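Local coordinates for GTP-binding protein REM 1 (Homo sapiens, PDB 2NZJ) that binds guanine nucleotides as a Ras-family GTP-binding protein of the Rad and Gem-like group and probably acts in signalling, at residues A[80-85]-A[115-120]. Sequence-based numbering, arbitrary orientation.
Sequences AYVIVY and ILVGNK. With GDP (guanosine-5'-diphosphate), chain G.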
loop_
_atom_site.group_PDB
_atom_site.type_symbol
_atom_site.label_atom_id
_atom_site.label_comp_id
_atom_site.label_asym_id
_atom_site.label_seq_id
_atom_site.Cartn_x
_atom_site.Cartn_y
_atom_site.Cartn_z
ATOM N N ALA A 80 -5.831 3.415 -6.394
ATOM C CA ALA A 80 -5.679 2.257 -5.505
ATOM C C ALA A 80 -5.167 2.725 -4.150
ATOM O O ALA A 80 -4.494 3.757 -4.054
ATOM C CB ALA A 80 -4.707 1.246 -6.108
ATOM N N TYR A 81 -5.481 1.969 -3.104
ATOM C CA TYR A 81 -5.006 2.281 -1.763
ATOM C C TYR A 81 -4.273 1.091 -1.172
ATOM O O TYR A 81 -4.775 -0.037 -1.240
ATOM C CB TYR A 81 -6.185 2.668 -0.881
ATOM C CG TYR A 81 -6.771 3.993 -1.266
ATOM C CD1 TYR A 81 -7.848 4.084 -2.141
ATOM C CD2 TYR A 81 -6.230 5.168 -0.765
ATOM C CE1 TYR A 81 -8.366 5.311 -2.490
ATOM C CE2 TYR A 81 -6.727 6.379 -1.114
ATOM C CZ TYR A 81 -7.790 6.456 -1.961
ATOM O OH TYR A 81 -8.253 7.701 -2.266
ATOM N N VAL A 82 -3.088 1.356 -0.615
ATOM C CA VAL A 82 -2.304 0.358 0.123
ATOM C C VAL A 82 -2.308 0.720 1.612
ATOM O O VAL A 82 -1.664 1.672 2.025
ATOM C CB VAL A 82 -0.866 0.252 -0.407
ATOM C CG1 VAL A 82 -0.056 -0.749 0.377
ATOM C CG2 VAL A 82 -0.908 -0.142 -1.831
ATOM N N ILE A 83 -3.065 -0.043 2.396
ATOM C CA ILE A 83 -3.147 0.133 3.844
ATOM C C ILE A 83 -2.112 -0.765 4.496
ATOM O O ILE A 83 -2.257 -1.980 4.483
ATOM C CB ILE A 83 -4.530 -0.290 4.401
ATOM C CG1 ILE A 83 -5.640 0.623 3.891
ATOM C CG2 ILE A 83 -4.530 -0.294 5.920
ATOM C CD1 ILE A 83 -7.057 0.044 4.059
ATOM N N VAL A 84 -1.080 -0.161 5.079
ATOM C CA VAL A 84 0.055 -0.888 5.659
ATOM C C VAL A 84 -0.066 -0.924 7.174
ATOM O O VAL A 84 -0.391 0.086 7.775
ATOM C CB VAL A 84 1.360 -0.186 5.310
ATOM C CG1 VAL A 84 2.571 -0.886 5.957
ATOM C CG2 VAL A 84 1.484 -0.072 3.784
ATOM N N TYR A 85 0.176 -2.088 7.784
ATOM C CA TYR A 85 0.389 -2.200 9.243
ATOM C C TYR A 85 1.674 -3.010 9.490
ATOM O O TYR A 85 2.232 -3.599 8.562
ATOM C CB TYR A 85 -0.850 -2.803 9.960
ATOM C CG TYR A 85 -1.095 -4.238 9.629
ATOM C CD1 TYR A 85 -1.808 -4.591 8.507
ATOM C CD2 TYR A 85 -0.566 -5.248 10.404
ATOM C CE1 TYR A 85 -2.006 -5.896 8.159
ATOM C CE2 TYR A 85 -0.740 -6.603 10.043
ATOM C CZ TYR A 85 -1.464 -6.906 8.913
ATOM O OH TYR A 85 -1.700 -8.219 8.562
ATOM N N ILE A 115 -5.182 -2.916 -1.095
ATOM C CA ILE A 115 -4.255 -3.954 -0.649
ATOM C C ILE A 115 -3.981 -3.737 0.826
ATOM O O ILE A 115 -3.566 -2.658 1.219
ATOM C CB ILE A 115 -2.882 -3.912 -1.410
ATOM C CG1 ILE A 115 -3.066 -3.620 -2.911
ATOM C CG2 ILE A 115 -2.115 -5.222 -1.192
ATOM C CD1 ILE A 115 -3.622 -4.766 -3.679
ATOM N N LEU A 116 -4.224 -4.762 1.630
ATOM C CA LEU A 116 -3.839 -4.762 3.048
ATOM C C LEU A 116 -2.416 -5.363 3.129
ATOM O O LEU A 116 -2.170 -6.473 2.653
ATOM C CB LEU A 116 -4.855 -5.565 3.884
ATOM C CG LEU A 116 -4.707 -5.506 5.408
ATOM C CD1 LEU A 116 -4.865 -4.063 5.871
ATOM C CD2 LEU A 116 -5.687 -6.452 6.183
ATOM N N VAL A 117 -1.473 -4.604 3.678
ATOM C CA VAL A 117 -0.091 -5.044 3.725
ATOM C C VAL A 117 0.378 -5.212 5.147
ATOM O O VAL A 117 0.327 -4.259 5.945
ATOM C CB VAL A 117 0.875 -4.043 3.032
ATOM C CG1 VAL A 117 2.318 -4.452 3.250
ATOM C CG2 VAL A 117 0.592 -3.955 1.576
ATOM N N GLY A 118 0.854 -6.416 5.452
ATOM C CA GLY A 118 1.509 -6.689 6.727
ATOM C C GLY A 118 3.010 -6.564 6.584
ATOM O O GLY A 118 3.658 -7.501 6.127
ATOM N N ASN A 119 3.563 -5.422 6.969
ATOM C CA ASN A 119 4.996 -5.159 6.816
ATOM C C ASN A 119 5.773 -5.604 8.064
ATOM O O ASN A 119 5.191 -5.943 9.095
ATOM C CB ASN A 119 5.238 -3.668 6.536
ATOM C CG ASN A 119 6.658 -3.369 6.092
ATOM O OD1 ASN A 119 7.278 -4.155 5.340
ATOM N ND2 ASN A 119 7.191 -2.232 6.552
ATOM N N LYS A 120 7.090 -5.632 7.952
ATOM C CA LYS A 120 7.987 -6.112 9.013
ATOM C C LYS A 120 7.860 -7.626 9.279
ATOM O O LYS A 120 8.039 -8.075 10.405
ATOM C CB LYS A 120 7.805 -5.315 10.301
ATOM C CG LYS A 120 7.770 -3.799 10.096
ATOM C CD LYS A 120 8.320 -3.041 11.300
ATOM C CE LYS A 120 8.229 -1.519 11.132
ATOM N NZ LYS A 120 8.663 -0.794 12.383
HETATM P PB GDP G . 6.454 5.181 8.126
HETATM O O1B GDP G . 5.236 4.302 8.018
HETATM O O2B GDP G . 6.794 5.893 6.861
HETATM O O3B GDP G . 6.146 6.181 9.228
HETATM O O3A GDP G . 7.598 4.176 8.567
HETATM P PA GDP G . 9.095 4.359 8.057
HETATM O O1A GDP G . 9.527 5.777 8.298
HETATM O O2A GDP G . 9.266 3.952 6.627
HETATM O "O5'" GDP G . 9.853 3.276 8.962
HETATM C "C5'" GDP G . 9.741 3.275 10.386
HETATM C "C4'" GDP G . 10.891 2.444 10.960
HETATM O "O4'" GDP G . 10.633 1.023 10.772
HETATM C "C3'" GDP G . 12.236 2.746 10.269
HETATM O "O3'" GDP G . 13.323 2.841 11.209
HETATM C "C2'" GDP G . 12.456 1.548 9.359
HETATM O "O2'" GDP G . 13.831 1.219 9.188
HETATM C "C1'" GDP G . 11.690 0.418 10.029
HETATM N N9 GDP G . 11.107 -0.507 9.040
HETATM C C8 GDP G . 10.348 -0.215 7.953
HETATM N N7 GDP G . 9.967 -1.342 7.294
HETATM C C5 GDP G . 10.483 -2.359 7.973
HETATM C C6 GDP G . 10.496 -3.813 7.823
HETATM O O6 GDP G . 9.891 -4.317 6.853
HETATM N N1 GDP G . 11.156 -4.533 8.751
HETATM C C2 GDP G . 11.818 -3.967 9.783
HETATM N N2 GDP G . 12.478 -4.713 10.708
HETATM N N3 GDP G . 11.858 -2.633 9.960
HETATM C C4 GDP G . 11.223 -1.813 9.107
#
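Five backbone hydrogen bonds run between Tyr81, Ile83 and Tyr85 on one strand and Ile115, Val117 and Asn119 on its parallel neighbour. Ile83, Tyr85, Ile115 and Val117 each use both N-H and C=O across this seam: Ile83 N gives to Ile115 O and Ile83 O takes Val117 N, while Val117 O in turn receives Tyr85 N at 2.8 Å, almost straight at 170°. Tyr81 O accepts Ile115 N, and Tyr85 O closes the series by holding Asn119 N at 2.8 Å. On the other edge of strand 80-85, Val82 hydrogen-bonds through its backbone to Val8 and Leu10, so this strand is paired on both sides.

Tyr85 folds back over the partner strand because its CG sits between its own N and carbonyl carbon (chi1 68°). Gly118 CA then lies over one ring face, 3.9 Å from the centroid, as a CH-pi contact, while Leu116 CG meets the edge at CE1, 3.9 Å away. An alanine in place of Tyr85 would probably leave Gly118 without its ring cover and open a gap beside Leu116. On the other side of the sheet, Val82 CG1 touches Val117 CG2 at 3.5 Å, with Leu159 of helix 156-171 packed on Val117.

Beyond the last strand bond, Asn119 has both side-chain polar atoms engaged, OD1 by Thr148 OG1 and ND2 by Val15 O; ND2 also lies 3.0 Å from N7 of GDP. Lys120 runs extended along the guanine, and its NZ is hydrogen-bonded to the ribose O4' at 3.1 Å and to Gly14 O. Asp122 OD1 also hydrogen-bonds GDP, completing the NKxD guanine-recognition motif at the C-terminal end of a central parallel strand, characteristic of the Ras-like G domain.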